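Local coordinates for protein group 3 allergen SMIPP-S Yv6023A04 (Sarcoptes scabiei type hominis, PDB 3H7O) that is an inactivated paralogue of the S1 (trypsin-like) serine proteases, keeping their fold but probably without their endopeptidase activity, at residues V124-Y129 and D185-Q190; D191-V196 and T212-Y217; T6-V11 and H140-A145; V38-H43 and D89-E94. The protein carries 3 engineered substitutions. One frame throughout, in Å; residues are numbered along the deposited sequence.

Interaction 1: V124-Y129 and D185-Q190. Engineered in segment 185-190: Q190 (natural residue Asn).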
loop_
_atom_site.group_PDB
_atom_site.type_symbol
_atom_site.label_atom_id
_atom_site.label_comp_id
_atom_site.label_asym_id
_atom_site.label_seq_id
_atom_site.Cartn_x
_atom_site.Cartn_y
_atom_site.Cartn_z
ATOM N N VAL A 124 -10.707 -1.285 9.374
ATOM C CA VAL A 124 -9.360 -1.560 8.877
ATOM C C VAL A 124 -8.496 -0.316 9.062
ATOM O O VAL A 124 -8.984 0.812 8.945
ATOM C CB VAL A 124 -9.337 -2.023 7.390
ATOM C CG1 VAL A 124 -9.947 -3.418 7.246
ATOM C CG2 VAL A 124 -10.035 -1.015 6.474
ATOM N N LEU A 125 -7.221 -0.527 9.369
ATOM C CA LEU A 125 -6.301 0.571 9.618
ATOM C C LEU A 125 -5.387 0.737 8.415
ATOM O O LEU A 125 -4.581 -0.144 8.107
ATOM C CB LEU A 125 -5.490 0.318 10.903
ATOM C CG LEU A 125 -4.444 1.349 11.364
ATOM C CD1 LEU A 125 -5.096 2.634 11.865
ATOM C CD2 LEU A 125 -3.549 0.760 12.456
ATOM N N VAL A 126 -5.532 1.864 7.725
ATOM C CA VAL A 126 -4.674 2.193 6.594
ATOM C C VAL A 126 -3.589 3.149 7.090
ATOM O O VAL A 126 -3.868 4.027 7.898
ATOM C CB VAL A 126 -5.490 2.798 5.406
ATOM C CG1 VAL A 126 -6.219 4.081 5.810
ATOM C CG2 VAL A 126 -4.602 3.031 4.182
ATOM N N SER A 127 -2.353 2.950 6.637
ATOM C CA SER A 127 -1.259 3.856 6.991
ATOM C C SER A 127 -0.405 4.190 5.770
ATOM O O SER A 127 -0.258 3.372 4.856
ATOM C CB SER A 127 -0.395 3.265 8.111
ATOM O OG SER A 127 0.204 2.045 7.698
ATOM N N GLY A 128 0.153 5.396 5.762
ATOM C CA GLY A 128 0.947 5.870 4.637
ATOM C C GLY A 128 1.183 7.368 4.675
ATOM O O GLY A 128 0.920 8.025 5.684
ATOM N N TYR A 129 1.646 7.904 3.547
ATOM C CA TYR A 129 2.273 9.222 3.508
ATOM C C TYR A 129 1.597 10.222 2.578
ATOM O O TYR A 129 1.941 11.402 2.587
ATOM C CB TYR A 129 3.752 9.074 3.128
ATOM C CG TYR A 129 4.525 8.190 4.083
ATOM C CD1 TYR A 129 5.058 8.710 5.260
ATOM C CD2 TYR A 129 4.714 6.830 3.812
ATOM C CE1 TYR A 129 5.766 7.904 6.147
ATOM C CE2 TYR A 129 5.430 6.014 4.691
ATOM C CZ TYR A 129 5.948 6.561 5.857
ATOM O OH TYR A 129 6.644 5.774 6.740
ATOM N N ASP A 185 -0.689 1.565 0.091
ATOM C CA ASP A 185 -0.723 1.688 1.557
ATOM C C ASP A 185 -1.160 0.385 2.231
ATOM O O ASP A 185 -2.171 -0.202 1.846
ATOM C CB ASP A 185 -1.664 2.809 2.014
ATOM C CG ASP A 185 -1.033 4.194 1.951
ATOM O OD1 ASP A 185 0.066 4.370 1.374
ATOM O OD2 ASP A 185 -1.670 5.130 2.481
ATOM N N PRO A 186 -0.392 -0.072 3.240
ATOM C CA PRO A 186 -0.802 -1.262 3.980
ATOM C C PRO A 186 -2.104 -1.005 4.724
ATOM O O PRO A 186 -2.315 0.094 5.252
ATOM C CB PRO A 186 0.351 -1.492 4.966
ATOM C CG PRO A 186 1.055 -0.174 5.070
ATOM C CD PRO A 186 0.884 0.481 3.728
ATOM N N THR A 187 -2.978 -2.006 4.731
ATOM C CA THR A 187 -4.256 -1.904 5.413
ATOM C C THR A 187 -4.436 -3.145 6.271
ATOM O O THR A 187 -4.429 -4.277 5.768
ATOM C CB THR A 187 -5.412 -1.704 4.421
ATOM O OG1 THR A 187 -5.037 -0.712 3.454
ATOM C CG2 THR A 187 -6.652 -1.226 5.147
ATOM N N VAL A 188 -4.569 -2.928 7.575
ATOM C CA VAL A 188 -4.458 -4.026 8.530
ATOM C C VAL A 188 -5.653 -4.175 9.462
ATOM O O VAL A 188 -6.474 -3.265 9.613
ATOM C CB VAL A 188 -3.149 -3.930 9.394
ATOM C CG1 VAL A 188 -1.898 -3.978 8.521
ATOM C CG2 VAL A 188 -3.149 -2.682 10.275
ATOM N N GLN A 189 -5.742 -5.358 10.056
ATOM C CA GLN A 189 -6.520 -5.589 11.264
ATOM C C GLN A 189 -5.557 -6.254 12.242
ATOM O O GLN A 189 -4.979 -7.307 11.940
ATOM C CB GLN A 189 -7.744 -6.454 10.976
ATOM C CG GLN A 189 -8.790 -5.737 10.129
ATOM C CD GLN A 189 -10.030 -6.566 9.865
ATOM O OE1 GLN A 189 -9.949 -7.761 9.567
ATOM N NE2 GLN A 189 -11.191 -5.927 9.953
ATOM N N GLN A 190 -5.365 -5.613 13.394
ATOM C CA GLN A 190 -4.282 -5.951 14.326
ATOM C C GLN A 190 -2.920 -5.795 13.629
ATOM O O GLN A 190 -2.537 -4.682 13.270
ATOM C CB GLN A 190 -4.479 -7.341 14.945
HETATM O O HOH W 1 2.273 6.208 1.207
#
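L125 and V188 form an antiparallel hydrogen-bonded pair: L125 N donates to V188 O over 2.8 Å, almost straight at 173°, and V188 N returns to L125 O, also 2.8 Å. Next comes the non-hydrogen-bonded pair of V126 with T187, whose CA atoms approach to 4.3 Å. S127 N then reaches P186 O at 3.2 Å, a longer bond without a return, since proline has no N-H; P186 CD instead sits 3.3 Å from S127 O. The two strand axes run 150° apart, as in a twisted antiparallel sheet. T187 CG2, anti to its own backbone N, meets V124 CB at 3.6 Å and is as near to V124 CG2. On the face that carries L125 and V188, these two side chains lie side by side, with L125 CB 3.9 Å from V188 CG2. V126 and T187 do the same on the opposite face, where V126 CG2 also packs against D185 CB. Past the paired residues, a water accepts from Y129 N and probably donates to D185 OD1, bridging the two segments at one end of the contact. The other carboxylate oxygen, D185 OD2, lies close to D182 OD1. S127 OG is hydrogen-bonded to T14 OG1. In the curled sheet that forms the second barrel of the trypsin-like fold, backbone bonds place strand 123-128 between strands 143-150 and 186-189, while P186 and V124 touch strand 192-197.

Interaction 2: D191-V196 and T212-Y217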
loop_
_atom_site.group_PDB
_atom_site.type_symbol
_atom_site.label_atom_id
_atom_site.label_comp_id
_atom_site.label_asym_id
_atom_site.label_seq_id
_atom_site.Cartn_x
_atom_site.Cartn_y
_atom_site.Cartn_z
ATOM N N ASP A 191 -2.194 -6.891 13.425
ATOM C CA ASP A 191 -0.966 -6.828 12.631
ATOM C C ASP A 191 -1.064 -7.692 11.365
ATOM O O ASP A 191 -0.048 -8.029 10.745
ATOM C CB ASP A 191 0.274 -7.165 13.477
ATOM C CG ASP A 191 0.328 -8.622 13.904
ATOM O OD1 ASP A 191 -0.728 -9.209 14.214
ATOM O OD2 ASP A 191 1.445 -9.178 13.939
ATOM N N THR A 192 -2.300 -8.031 10.992
ATOM C CA THR A 192 -2.579 -8.825 9.798
ATOM C C THR A 192 -2.927 -7.931 8.611
ATOM O O THR A 192 -3.882 -7.150 8.656
ATOM C CB THR A 192 -3.714 -9.850 10.037
ATOM O OG1 THR A 192 -3.325 -10.760 11.071
ATOM C CG2 THR A 192 -4.015 -10.647 8.768
ATOM N N LEU A 193 -2.137 -8.071 7.551
ATOM C CA LEU A 193 -2.304 -7.309 6.325
ATOM C C LEU A 193 -3.497 -7.830 5.526
ATOM O O LEU A 193 -3.423 -8.893 4.911
ATOM C CB LEU A 193 -1.025 -7.417 5.497
ATOM C CG LEU A 193 -0.803 -6.499 4.301
ATOM C CD1 LEU A 193 -0.750 -5.038 4.737
ATOM C CD2 LEU A 193 0.491 -6.910 3.628
ATOM N N VAL A 194 -4.593 -7.077 5.536
ATOM C CA VAL A 194 -5.818 -7.515 4.860
ATOM C C VAL A 194 -6.020 -6.834 3.509
ATOM O O VAL A 194 -6.695 -7.374 2.634
ATOM C CB VAL A 194 -7.074 -7.359 5.760
ATOM C CG1 VAL A 194 -6.898 -8.160 7.052
ATOM C CG2 VAL A 194 -7.353 -5.894 6.074
ATOM N N GLY A 195 -5.414 -5.662 3.339
ATOM C CA GLY A 195 -5.542 -4.917 2.095
ATOM C C GLY A 195 -4.293 -4.168 1.670
ATOM O O GLY A 195 -3.417 -3.874 2.489
ATOM N N VAL A 196 -4.219 -3.889 0.372
ATOM C CA VAL A 196 -3.254 -2.961 -0.204
ATOM C C VAL A 196 -4.093 -1.902 -0.902
ATOM O O VAL A 196 -4.897 -2.230 -1.779
ATOM C CB VAL A 196 -2.335 -3.655 -1.250
ATOM C CG1 VAL A 196 -1.411 -2.646 -1.923
ATOM C CG2 VAL A 196 -1.519 -4.769 -0.603
ATOM N N THR A 212 -7.098 -3.670 -2.654
ATOM C CA THR A 212 -6.867 -5.010 -3.169
ATOM C C THR A 212 -6.872 -5.964 -1.981
ATOM O O THR A 212 -6.161 -5.747 -0.998
ATOM C CB THR A 212 -5.529 -5.099 -3.928
ATOM O OG1 THR A 212 -5.566 -4.219 -5.056
ATOM C CG2 THR A 212 -5.276 -6.524 -4.416
ATOM N N LYS A 213 -7.692 -7.005 -2.082
ATOM C CA LYS A 213 -7.867 -7.979 -1.020
ATOM C C LYS A 213 -6.664 -8.925 -0.969
ATOM O O LYS A 213 -6.484 -9.764 -1.851
ATOM C CB LYS A 213 -9.177 -8.738 -1.251
ATOM C CG LYS A 213 -9.593 -9.695 -0.148
ATOM C CD LYS A 213 -11.094 -9.993 -0.199
ATOM C CE LYS A 213 -11.570 -10.401 -1.593
ATOM N NZ LYS A 213 -12.710 -11.365 -1.528
ATOM N N VAL A 214 -5.839 -8.772 0.064
ATOM C CA VAL A 214 -4.599 -9.549 0.197
ATOM C C VAL A 214 -4.886 -11.059 0.243
ATOM O O VAL A 214 -4.146 -11.855 -0.340
ATOM C CB VAL A 214 -3.739 -9.076 1.407
ATOM C CG1 VAL A 214 -2.524 -9.977 1.612
ATOM C CG2 VAL A 214 -3.272 -7.642 1.199
ATOM N N GLY A 215 -5.981 -11.435 0.901
ATOM C CA GLY A 215 -6.407 -12.838 0.983
ATOM C C GLY A 215 -6.533 -13.533 -0.365
ATOM O O GLY A 215 -6.300 -14.738 -0.470
ATOM N N SER A 216 -6.892 -12.769 -1.397
ATOM C CA SER A 216 -7.045 -13.308 -2.751
ATOM C C SER A 216 -5.719 -13.653 -3.427
ATOM O O SER A 216 -5.696 -14.427 -4.385
ATOM C CB SER A 216 -7.821 -12.329 -3.626
ATOM O OG SER A 216 -9.101 -12.076 -3.083
ATOM N N TYR A 217 -4.626 -13.079 -2.925
ATOM C CA TYR A 217 -3.301 -13.244 -3.532
ATOM C C TYR A 217 -2.288 -13.915 -2.609
ATOM O O TYR A 217 -1.117 -14.050 -2.970
ATOM C CB TYR A 217 -2.748 -11.885 -3.985
ATOM C CG TYR A 217 -3.623 -11.185 -5.000
ATOM C CD1 TYR A 217 -3.441 -11.392 -6.369
ATOM C CD2 TYR A 217 -4.639 -10.317 -4.591
ATOM C CE1 TYR A 217 -4.245 -10.753 -7.301
ATOM C CE2 TYR A 217 -5.453 -9.675 -5.517
ATOM C CZ TYR A 217 -5.249 -9.895 -6.869
ATOM O OH TYR A 217 -6.053 -9.260 -7.787
HETATM O O HOH W 2 -7.425 -10.058 2.857
#
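V214 packs its CG2 methyl over the backbone of G195, 3.6 Å from G195 N. Its chi1 of 175° sets CG1 anti to the backbone N, leaving CG2 anti to the carbonyl carbon, and this second methyl meets V196 CG2 at 3.8 Å and, less closely, L193 CG at 4.1 Å; V214 crosses both of these side chains at about a right angle. Next along the strands, V196 and T212 form an antiparallel hydrogen-bonded pair: V196 N donates to T212 O at 3.0 Å, and T212 N to V196 O at 2.8 Å. The looser side begins at V194 O. V214 N bonds to it at 3.0 Å from 47° above the carbonyl plane, and a water donates to V194 O and accepts from G215 N, 2.8 Å from each. Water thus takes over where the chain leaves the strand and starts to coil. K213 adds little here, its side chain coming no nearer than 4.6 Å. L193 O, covered by V214 CB and CG1, has no polar partner in the model. V194 and G195 together face T187 as a classic beta bulge. Strands 192-197 and 209-213 form a beta hairpin in the second barrel of the trypsin-like fold, with 186-189 on the other side of 192-197; L193 and V196 rest on L39 of strand 37-40, and Y217 leads straight into helix 218-225.

Interaction 3: T6-V11 and H140-A145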
loop_
_atom_site.group_PDB
_atom_site.type_symbol
_atom_site.label_atom_id
_atom_site.label_comp_id
_atom_site.label_asym_id
_atom_site.label_seq_id
_atom_site.Cartn_x
_atom_site.Cartn_y
_atom_site.Cartn_z
ATOM N N THR A 6 0.863 9.677 13.015
ATOM C CA THR A 6 1.057 8.373 13.632
ATOM C C THR A 6 2.547 8.044 13.655
ATOM O O THR A 6 3.254 8.282 12.675
ATOM C CB THR A 6 0.278 7.287 12.842
ATOM O OG1 THR A 6 -1.112 7.640 12.793
ATOM C CG2 THR A 6 0.427 5.909 13.475
ATOM N N ASP A 7 3.021 7.509 14.777
ATOM C CA ASP A 7 4.408 7.062 14.875
ATOM C C ASP A 7 4.602 5.737 14.138
ATOM O O ASP A 7 3.719 4.873 14.157
ATOM C CB ASP A 7 4.848 6.936 16.332
ATOM C CG ASP A 7 6.357 6.857 16.476
ATOM O OD1 ASP A 7 6.989 7.914 16.691
ATOM O OD2 ASP A 7 6.915 5.746 16.358
ATOM N N ILE A 8 5.758 5.584 13.498
ATOM C CA ILE A 8 6.066 4.367 12.742
ATOM C C ILE A 8 5.972 3.092 13.588
ATOM O O ILE A 8 5.610 2.030 13.083
ATOM C CB ILE A 8 7.428 4.471 11.969
ATOM C CG1 ILE A 8 7.619 3.280 11.017
ATOM C CG2 ILE A 8 8.613 4.610 12.927
ATOM C CD1 ILE A 8 6.576 3.191 9.899
ATOM N N LYS A 9 6.252 3.216 14.883
ATOM C CA LYS A 9 6.201 2.073 15.795
ATOM C C LYS A 9 4.791 1.492 15.987
ATOM O O LYS A 9 4.644 0.361 16.455
ATOM C CB LYS A 9 6.855 2.421 17.136
ATOM C CG LYS A 9 8.383 2.454 17.050
ATOM C CD LYS A 9 9.064 2.531 18.410
ATOM C CE LYS A 9 8.859 1.266 19.260
ATOM N NZ LYS A 9 9.279 -0.001 18.607
ATOM N N GLN A 10 3.769 2.264 15.610
ATOM C CA GLN A 10 2.379 1.794 15.617
ATOM C C GLN A 10 2.068 0.917 14.409
ATOM O O GLN A 10 1.268 -0.017 14.497
ATOM C CB GLN A 10 1.405 2.976 15.652
ATOM C CG GLN A 10 1.443 3.789 16.935
ATOM C CD GLN A 10 0.968 3.005 18.142
ATOM O OE1 GLN A 10 1.758 2.665 19.024
ATOM N NE2 GLN A 10 -0.327 2.703 18.185
ATOM N N VAL A 11 2.699 1.236 13.279
ATOM C CA VAL A 11 2.479 0.526 12.020
ATOM C C VAL A 11 3.827 0.197 11.350
ATOM O O VAL A 11 4.092 0.638 10.230
ATOM C CB VAL A 11 1.542 1.338 11.067
ATOM C CG1 VAL A 11 0.103 1.300 11.576
ATOM C CG2 VAL A 11 2.008 2.790 10.931
ATOM N N HIS A 140 4.284 15.281 4.629
ATOM C CA HIS A 140 5.116 14.086 4.525
ATOM C C HIS A 140 5.133 13.248 5.803
ATOM O O HIS A 140 5.929 12.321 5.922
ATOM C CB HIS A 140 6.536 14.463 4.080
ATOM C CG HIS A 140 6.582 15.091 2.722
ATOM N ND1 HIS A 140 6.317 16.427 2.512
ATOM C CD2 HIS A 140 6.835 14.562 1.502
ATOM C CE1 HIS A 140 6.404 16.694 1.222
ATOM N NE2 HIS A 140 6.724 15.582 0.587
ATOM N N ASP A 141 4.243 13.574 6.744
ATOM C CA ASP A 141 4.074 12.783 7.964
ATOM C C ASP A 141 3.485 11.418 7.650
ATOM O O ASP A 141 2.655 11.284 6.748
ATOM C CB ASP A 141 3.110 13.473 8.934
ATOM C CG ASP A 141 3.739 14.635 9.676
ATOM O OD1 ASP A 141 4.959 14.617 9.945
ATOM O OD2 ASP A 141 2.990 15.568 10.010
ATOM N N LEU A 142 3.899 10.413 8.416
ATOM C CA LEU A 142 3.178 9.148 8.460
ATOM C C LEU A 142 1.806 9.397 9.075
ATOM O O LEU A 142 1.695 9.983 10.155
ATOM C CB LEU A 142 3.939 8.105 9.282
ATOM C CG LEU A 142 3.259 6.744 9.488
ATOM C CD1 LEU A 142 3.100 5.987 8.174
ATOM C CD2 LEU A 142 4.051 5.919 10.477
ATOM N N LYS A 143 0.768 8.965 8.369
ATOM C CA LYS A 143 -0.606 9.117 8.832
ATOM C C LYS A 143 -1.274 7.750 8.862
ATOM O O LYS A 143 -0.892 6.851 8.107
ATOM C CB LYS A 143 -1.385 10.066 7.909
ATOM C CG LYS A 143 -0.846 11.499 7.856
ATOM C CD LYS A 143 -1.322 12.242 6.597
ATOM C CE LYS A 143 -0.473 11.890 5.359
ATOM N NZ LYS A 143 0.825 12.648 5.299
ATOM N N SER A 144 -2.254 7.586 9.745
ATOM C CA SER A 144 -3.087 6.385 9.733
ATOM C C SER A 144 -4.554 6.752 9.959
ATOM O O SER A 144 -4.857 7.801 10.524
ATOM C CB SER A 144 -2.605 5.353 10.757
ATOM O OG SER A 144 -2.841 5.791 12.080
ATOM N N ALA A 145 -5.452 5.891 9.489
ATOM C CA ALA A 145 -6.893 6.110 9.631
ATOM C C ALA A 145 -7.630 4.786 9.754
ATOM O O ALA A 145 -7.320 3.826 9.044
ATOM C CB ALA A 145 -7.430 6.899 8.441
#
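T6 and S144 meet hydroxyl to hydroxyl because of their first torsions: at -57° T6 OG1 stands beside its own backbone N and anti to the carbonyl carbon, while at 70° S144 OG is tucked between its N and carbonyl carbon. S144 OG donates to T6 OG1 over 2.6 Å, and T6 OG1 in turn is hydrogen-bonded to E4 O, a two-step relay that probably strengthens the short first bond. The setting is the start of the trypsin-like fold, where the loop after strand 4-5 leaves strand 143-150 through an Asx turn, in which D7 OD2 accepts from K9 N at 3.0 Å. A separate backbone bond runs from Q10 N to D7 O. Backbone contact between the segments begins with T6 N, which bonds to L142 O at 3.0 Å. L142 carries the apolar half of the contact. Its CG is anti to the backbone N, and CD2 reaches into the bend of the loop, 3.3 Å from T6 O and 3.4 Å from I8 CA. The I8 side chain crosses that of L142 at about a right angle, I8 CD1 3.8 Å from L142 CD2, and V11 CG2 lies equally near that methyl. L142 CD2 thus gathers T6 O, I8 and V11 about one methyl, with T14 and Y129 also touching the leucine. K143 points away from the loop and folds back on its own chain: its ammonium group also bonds Y129 O and D139 O, and K143 NZ meets D141 O at 2.7 Å, in the carbonyl plane and on a lone pair.

Interaction 4: V38-H43 and D89-E94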
loop_
_atom_site.group_PDB
_atom_site.type_symbol
_atom_site.label_atom_id
_atom_site.label_comp_id
_atom_site.label_asym_id
_atom_site.label_seq_id
_atom_site.Cartn_x
_atom_site.Cartn_y
_atom_site.Cartn_z
ATOM N N VAL A 38 8.789 -6.595 -0.265
ATOM C CA VAL A 38 7.807 -5.560 0.048
ATOM C C VAL A 38 6.599 -5.665 -0.883
ATOM O O VAL A 38 6.756 -5.831 -2.095
ATOM C CB VAL A 38 8.423 -4.133 -0.034
ATOM C CG1 VAL A 38 7.328 -3.052 -0.059
ATOM C CG2 VAL A 38 9.378 -3.896 1.134
ATOM N N LEU A 39 5.402 -5.561 -0.307
ATOM C CA LEU A 39 4.152 -5.596 -1.064
ATOM C C LEU A 39 3.650 -4.179 -1.329
ATOM O O LEU A 39 3.529 -3.373 -0.404
ATOM C CB LEU A 39 3.087 -6.400 -0.306
ATOM C CG LEU A 39 1.798 -6.796 -1.042
ATOM C CD1 LEU A 39 2.080 -7.838 -2.113
ATOM C CD2 LEU A 39 0.769 -7.325 -0.058
ATOM N N THR A 40 3.349 -3.883 -2.592
ATOM C CA THR A 40 2.880 -2.552 -2.979
ATOM C C THR A 40 1.802 -2.634 -4.068
ATOM O O THR A 40 1.315 -3.725 -4.390
ATOM C CB THR A 40 4.074 -1.627 -3.396
ATOM O OG1 THR A 40 3.623 -0.275 -3.544
ATOM C CG2 THR A 40 4.743 -2.098 -4.694
ATOM N N ALA A 41 1.416 -1.484 -4.612
ATOM C CA ALA A 41 0.484 -1.446 -5.729
ATOM C C ALA A 41 1.261 -1.594 -7.035
ATOM O O ALA A 41 2.345 -1.028 -7.184
ATOM C CB ALA A 41 -0.309 -0.147 -5.713
ATOM N N ALA A 42 0.710 -2.357 -7.973
ATOM C CA ALA A 42 1.373 -2.593 -9.255
ATOM C C ALA A 42 1.532 -1.339 -10.122
ATOM O O ALA A 42 2.547 -1.194 -10.812
ATOM C CB ALA A 42 0.668 -3.697 -10.033
ATOM N N HIS A 43 0.556 -0.432 -10.095
ATOM C CA HIS A 43 0.599 0.702 -11.029
ATOM C C HIS A 43 1.767 1.669 -10.787
ATOM O O HIS A 43 2.200 2.362 -11.704
ATOM C CB HIS A 43 -0.760 1.416 -11.169
ATOM C CG HIS A 43 -1.156 2.253 -9.993
ATOM N ND1 HIS A 43 -0.641 3.513 -9.767
ATOM C CD2 HIS A 43 -2.056 2.034 -9.006
ATOM C CE1 HIS A 43 -1.192 4.021 -8.679
ATOM N NE2 HIS A 43 -2.056 3.146 -8.201
ATOM N N ASP A 89 -3.973 -4.919 -9.068
ATOM C CA ASP A 89 -3.076 -3.808 -8.780
ATOM C C ASP A 89 -2.255 -4.096 -7.527
ATOM O O ASP A 89 -2.387 -3.424 -6.498
ATOM C CB ASP A 89 -3.879 -2.518 -8.630
ATOM C CG ASP A 89 -3.026 -1.275 -8.784
ATOM O OD1 ASP A 89 -1.797 -1.393 -8.996
ATOM O OD2 ASP A 89 -3.599 -0.172 -8.694
ATOM N N ILE A 90 -1.393 -5.099 -7.643
ATOM C CA ILE A 90 -0.595 -5.592 -6.536
ATOM C C ILE A 90 0.763 -6.069 -7.079
ATOM O O ILE A 90 0.842 -6.627 -8.177
ATOM C CB ILE A 90 -1.358 -6.714 -5.775
ATOM C CG1 ILE A 90 -0.677 -7.045 -4.444
ATOM C CG2 ILE A 90 -1.582 -7.954 -6.678
ATOM C CD1 ILE A 90 -1.512 -7.926 -3.527
ATOM N N ALA A 91 1.829 -5.815 -6.326
ATOM C CA ALA A 91 3.175 -6.162 -6.769
ATOM C C ALA A 91 4.075 -6.470 -5.591
ATOM O O ALA A 91 3.923 -5.889 -4.513
ATOM C CB ALA A 91 3.774 -5.030 -7.600
ATOM N N ILE A 92 5.016 -7.381 -5.809
ATOM C CA ILE A 92 6.032 -7.689 -4.811
ATOM C C ILE A 92 7.385 -7.193 -5.303
ATOM O O ILE A 92 7.796 -7.490 -6.427
ATOM C CB ILE A 92 6.081 -9.199 -4.485
ATOM C CG1 ILE A 92 4.742 -9.641 -3.880
ATOM C CG2 ILE A 92 7.227 -9.503 -3.508
ATOM C CD1 ILE A 92 4.547 -11.150 -3.807
ATOM N N LEU A 93 8.055 -6.409 -4.464
ATOM C CA LEU A 93 9.400 -5.943 -4.761
ATOM C C LEU A 93 10.407 -6.835 -4.051
ATOM O O LEU A 93 10.313 -7.032 -2.841
ATOM C CB LEU A 93 9.575 -4.481 -4.328
ATOM C CG LEU A 93 8.546 -3.461 -4.839
ATOM C CD1 LEU A 93 8.848 -2.075 -4.295
ATOM C CD2 LEU A 93 8.475 -3.432 -6.361
ATOM N N GLU A 94 11.357 -7.379 -4.808
ATOM C CA GLU A 94 12.431 -8.197 -4.238
ATOM C C GLU A 94 13.700 -7.380 -4.025
ATOM O O GLU A 94 14.064 -6.555 -4.865
ATOM C CB GLU A 94 12.730 -9.404 -5.129
ATOM C CG GLU A 94 13.836 -10.310 -4.592
ATOM C CD GLU A 94 14.064 -11.537 -5.441
ATOM O OE1 GLU A 94 13.400 -11.682 -6.488
ATOM O OE2 GLU A 94 14.917 -12.365 -5.059
#
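V38 with L93 and T40 with A91 are antiparallel hydrogen-bonded pairs flanking the non-hydrogen-bonded pair of L39 with I92, the strand axes running 148° apart. The straightest bond, L93 N to V38 O, spans 2.8 Å at 173°. L39 CD1 wedges between two isoleucines, 3.7 Å from I92 CG1 and 3.7 Å from I90 CG1, on the face that helix 218-225 covers through I221. On the other face T40 CG2 touches L93 CG at 4.0 Å, while T40 OG1 is bonded to G29 O. Where the chain turns into helix 42-45, A91 CB fits against A42 CA at 3.8 Å. D89 turns its carboxylate to the start of that helix, CG anti to the backbone N (chi1 -161°), and OD1 accepts from H43 N at 2.8 Å nearly along the C-O axis. By the family sequence pattern H43 and D89 correspond to the catalytic histidine and aspartate, and A183, touching H43, probably stands where active relatives carry serine. This bond is consistent with the aspartate keeping its place beside the histidine main chain, though the imidazole contact is too doubtful to interpret; alanine offers no hydroxyl nucleophile, fitting an inactivated protease.

Followed from the N terminus, residues 6-11 open interaction 3, whose loop closes only at 140-145. Within it lies interaction 4 entire, closing a loop of 45 residues between 38-43 and 89-94. Interaction 1 opens at 124-129, before interaction 3 has closed, and ends at 185-190, so the two cross. Interaction 2 follows in series, bringing 191-196 against 212-217. Interactions 1, 2 and 3 belong to one sheet, G128 O to K143 N joining 1 with 3 and T187 O to V194 N joining 1 with 2. Interaction 4 belongs to the six-stranded barrel, which abuts interaction 2, T212 OG1 lying against D89 O.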